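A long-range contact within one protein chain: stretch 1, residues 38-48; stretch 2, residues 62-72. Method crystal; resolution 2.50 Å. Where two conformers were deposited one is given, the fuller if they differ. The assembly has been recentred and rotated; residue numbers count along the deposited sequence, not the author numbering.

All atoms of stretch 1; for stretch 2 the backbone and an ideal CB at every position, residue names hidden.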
# COMPACT_ATOMS: atom_id res chain seq x y z
N TYR A 38 20.46 11.31 27.36
CA TYR A 38 20.57 12.07 28.60
C TYR A 38 21.93 11.83 29.25
O TYR A 38 22.32 10.71 29.56
CB TYR A 38 19.41 11.72 29.54
CG TYR A 38 18.09 12.05 28.87
CD1 TYR A 38 17.48 11.09 28.07
CD2 TYR A 38 17.48 13.29 29.00
CE1 TYR A 38 16.28 11.37 27.44
CE2 TYR A 38 16.28 13.57 28.37
CZ TYR A 38 15.69 12.60 27.59
OH TYR A 38 14.49 12.83 26.95
N LEU A 39 22.62 12.95 29.43
CA LEU A 39 23.91 13.03 30.10
C LEU A 39 23.71 13.30 31.59
O LEU A 39 23.15 14.34 31.96
CB LEU A 39 24.74 14.14 29.47
CG LEU A 39 26.16 14.28 30.00
CD1 LEU A 39 26.96 13.02 29.69
CD2 LEU A 39 26.84 15.52 29.45
N VAL A 40 24.17 12.39 32.43
CA VAL A 40 24.09 12.58 33.88
C VAL A 40 25.47 12.74 34.50
O VAL A 40 26.30 11.82 34.50
CB VAL A 40 23.36 11.41 34.56
CG1 VAL A 40 23.30 11.65 36.06
CG2 VAL A 40 21.97 11.24 33.97
N GLU A 41 25.72 13.94 35.04
CA GLU A 41 26.98 14.23 35.70
C GLU A 41 27.02 13.70 37.13
O GLU A 41 26.29 14.22 37.97
CB GLU A 41 27.22 15.74 35.72
CG GLU A 41 27.75 16.25 34.39
CD GLU A 41 28.02 17.75 34.43
OE1 GLU A 41 27.10 18.51 34.79
OE2 GLU A 41 29.15 18.14 34.09
N ASP A 42 27.85 12.70 37.36
CA ASP A 42 28.19 12.12 38.65
C ASP A 42 29.70 11.81 38.68
O ASP A 42 30.45 12.20 37.78
CB ASP A 42 27.39 10.87 38.95
CG ASP A 42 27.15 10.64 40.43
OD1 ASP A 42 27.85 11.24 41.26
OD2 ASP A 42 26.24 9.85 40.78
N GLU A 43 30.14 11.12 39.73
CA GLU A 43 31.55 10.73 39.80
C GLU A 43 31.81 9.82 38.60
O GLU A 43 32.72 10.03 37.80
CB GLU A 43 31.91 10.08 41.12
CG GLU A 43 31.05 10.44 42.31
CD GLU A 43 30.84 11.92 42.53
OE1 GLU A 43 31.74 12.72 42.21
OE2 GLU A 43 29.75 12.30 43.03
N LYS A 44 30.95 8.81 38.51
CA LYS A 44 30.78 8.01 37.31
C LYS A 44 29.83 8.77 36.38
O LYS A 44 28.62 8.80 36.60
CB LYS A 44 30.24 6.64 37.68
CG LYS A 44 31.27 5.55 37.90
CD LYS A 44 32.67 6.06 38.15
CE LYS A 44 33.74 5.11 37.64
NZ LYS A 44 33.31 3.69 37.72
N THR A 45 30.37 9.42 35.35
CA THR A 45 29.50 10.21 34.48
C THR A 45 28.87 9.34 33.40
O THR A 45 29.55 8.60 32.69
CB THR A 45 30.24 11.39 33.83
OG1 THR A 45 30.51 12.39 34.82
CG2 THR A 45 29.34 12.04 32.78
N THR A 46 27.54 9.44 33.29
CA THR A 46 26.81 8.49 32.47
C THR A 46 25.95 9.11 31.37
O THR A 46 25.28 10.12 31.54
CB THR A 46 25.89 7.61 33.35
OG1 THR A 46 26.68 6.94 34.32
CG2 THR A 46 25.22 6.55 32.50
N LEU A 47 26.00 8.44 30.23
CA LEU A 47 25.21 8.73 29.05
C LEU A 47 24.11 7.69 28.89
O LEU A 47 24.38 6.49 28.78
CB LEU A 47 26.12 8.75 27.84
CG LEU A 47 25.75 9.63 26.66
CD1 LEU A 47 25.64 8.77 25.42
CD2 LEU A 47 24.46 10.39 26.91
N PHE A 48 22.84 8.11 28.88
CA PHE A 48 21.74 7.19 28.64
C PHE A 48 21.26 7.36 27.20
O PHE A 48 21.17 8.52 26.79
CB PHE A 48 20.56 7.41 29.58
CG PHE A 48 20.89 7.21 31.05
CD1 PHE A 48 21.62 8.16 31.75
CD2 PHE A 48 20.45 6.08 31.72
CE1 PHE A 48 21.91 7.97 33.09
CE2 PHE A 48 20.74 5.88 33.06
CZ PHE A 48 21.48 6.83 33.75
N UNK A 62 26.85 18.27 21.70
CA UNK A 62 26.00 18.61 22.83
C UNK A 62 26.64 18.16 24.12
O UNK A 62 26.83 18.95 25.03
CB UNK A 62 24.61 17.98 22.68
N UNK A 63 26.99 16.88 24.14
CA UNK A 63 27.74 16.30 25.23
C UNK A 63 28.91 17.19 25.64
O UNK A 63 29.07 17.57 26.80
CB UNK A 63 28.24 14.91 24.84
N UNK A 64 29.74 17.51 24.64
CA UNK A 64 30.97 18.26 24.88
C UNK A 64 30.69 19.63 25.48
O UNK A 64 31.57 20.23 26.09
CB UNK A 64 31.76 18.42 23.58
N UNK A 65 29.46 20.12 25.30
CA UNK A 65 29.07 21.43 25.81
C UNK A 65 29.06 21.44 27.33
O UNK A 65 29.12 22.48 27.98
CB UNK A 65 27.69 21.83 25.27
N UNK A 66 28.98 20.23 27.86
CA UNK A 66 28.92 19.99 29.29
C UNK A 66 30.25 19.48 29.83
O UNK A 66 30.69 19.84 30.92
CB UNK A 66 27.81 18.99 29.61
N UNK A 67 30.88 18.62 29.04
CA UNK A 67 32.03 17.86 29.48
C UNK A 67 32.74 17.20 28.31
O UNK A 67 32.14 16.94 27.27
CB UNK A 67 31.61 16.81 30.50
N UNK A 68 34.03 16.93 28.46
CA UNK A 68 34.76 16.21 27.42
C UNK A 68 34.24 14.78 27.34
O UNK A 68 34.23 14.08 28.36
CB UNK A 68 36.27 16.22 27.69
N UNK A 69 33.81 14.36 26.16
CA UNK A 69 33.24 13.02 26.00
C UNK A 69 34.10 11.91 26.60
O UNK A 69 33.55 10.90 27.04
CB UNK A 69 33.02 12.73 24.51
N UNK A 70 35.42 12.05 26.62
CA UNK A 70 36.29 10.99 27.13
C UNK A 70 36.20 10.85 28.65
O UNK A 70 36.78 9.92 29.22
CB UNK A 70 37.74 11.26 26.72
N UNK A 71 35.48 11.76 29.29
CA UNK A 71 35.25 11.71 30.73
C UNK A 71 34.04 10.85 31.06
O UNK A 71 33.85 10.45 32.21
CB UNK A 71 35.06 13.12 31.29
N UNK A 72 33.21 10.57 30.06
CA UNK A 72 32.06 9.71 30.30
C UNK A 72 32.53 8.31 30.66
O UNK A 72 33.41 7.77 29.98
CB UNK A 72 31.14 9.67 29.08

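Stretch 1 is a β-hairpin, its strands tied by backbone hydrogen bonds such as Val40 N to Thr46 O (2.7 Å). Leu39, Glu41, Thr45 and Leu47 point toward stretch 2 and offer it a largely apolar surface with a carboxylate at one end.

Position 62 is helical, and with nothing of stretch 1 within 5.5 Å of its ideal CB the choice is wide. It is Gly62.

At position 63, also helical, CA-to-CB runs sideways, and the ideal CB lies 4.9 Å from Leu39 CD2. A small side chain would fall short of Leu47, whereas a long aliphatic one, such as leucine, isoleucine or methionine, could reach it. The residue is Ile63, whose extended chi2 (t) carries CD1 to 4.1 Å from Leu47 CG.

Position 64 points away and position 65 sideways, neither ideal CB having a hairpin atom within 5.5 Å; small or polar residues would serve. They are Ala64 and Ser65, whose OG hydrogen-bonds to Gly62 O (2.5 Å).

Position 66 points toward stretch 1. Its ideal CB is 3.6 Å from Leu39 CD2 and 4.8 Å from Glu41 OE2, so a compact apolar group suits the leucine, while a donor could address the carboxylate. Val66 takes the apolar option: CB packs 3.6 Å from Leu39 CD2, and CG1 approaches Glu41 OE2 at 3.4 Å without a hydrogen bond.

Position 67 has an extended backbone and also points toward the hairpin, its ideal CB 4.5 Å from Glu41 OE2 and 5.0 Å from Leu39 CD2. A branched aliphatic chain could cover the leucine, and a basic one could seek the carboxylate. In Ile67 the two branches diverge, CG2 lying 4.1 Å from Leu39 CD2 and CD1 4.2 Å from Thr45 OG1, a hydroxyl already donated to Asp42 O.

Positions 68 to 70 make no contact and would tolerate polar residues; phi of -50° at 69 also suits proline. They are Asp68, Pro69 and Lys70. Position 71 points sideways with no hairpin atom within 5.5 Å of its ideal CB, leaving room for a long chain. The end of Lys71 leads away, but its backbone O lies 4.1 Å from Thr45 CB.

At position 72 CA-to-CB runs sideways; the ideal CB is 4.1 Å from Thr45 O, 5.3 Å from Leu47 CB and 5.4 Å from Leu39 CD1, so a medium-sized aliphatic side chain could reach both leucines. Ile72 spans them: CG1 lies 4.1 Å from Leu39 CD1, CD1 4.2 Å from Leu47 CB, and CG2 3.5 Å from Thr45 O. No hydrogen bond crosses between the stretches.

Stretch 2 62-72: GIASVIDPKKI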
# COMPACT_ATOMS: atom_id res chain seq x y z
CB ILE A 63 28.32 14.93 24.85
CG1 ILE A 63 27.30 13.82 24.69
CG2 ILE A 63 29.41 14.54 25.85
CD1 ILE A 63 27.88 12.42 24.58
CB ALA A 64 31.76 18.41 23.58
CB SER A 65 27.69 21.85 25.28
OG SER A 65 26.66 21.26 26.06
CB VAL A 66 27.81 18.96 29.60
CG1 VAL A 66 27.75 18.67 31.09
CG2 VAL A 66 26.46 19.45 29.10
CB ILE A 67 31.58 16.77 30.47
CG1 ILE A 67 32.70 16.26 31.37
CG2 ILE A 67 30.89 15.63 29.72
CD1 ILE A 67 32.42 14.98 32.11
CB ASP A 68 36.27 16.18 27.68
CG ASP A 68 37.04 15.87 26.41
OD1 ASP A 68 36.95 14.74 25.88
OD2 ASP A 68 37.75 16.77 25.92
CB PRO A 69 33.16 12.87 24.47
CG PRO A 69 32.96 14.27 24.00
CD PRO A 69 33.82 15.12 24.90
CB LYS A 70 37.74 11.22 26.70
CG LYS A 70 38.57 12.04 27.67
CD LYS A 70 39.06 13.35 27.07
CE LYS A 70 40.43 13.76 27.57
NZ LYS A 70 40.44 14.19 28.99
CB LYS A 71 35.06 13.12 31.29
CG LYS A 71 36.06 14.12 30.71
CD LYS A 71 36.44 15.20 31.70
CE LYS A 71 37.61 14.78 32.58
NZ LYS A 71 38.14 15.95 33.34
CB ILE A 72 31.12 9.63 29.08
CG1 ILE A 72 30.41 10.94 28.73
CG2 ILE A 72 30.13 8.49 29.26
CD1 ILE A 72 29.67 10.87 27.41
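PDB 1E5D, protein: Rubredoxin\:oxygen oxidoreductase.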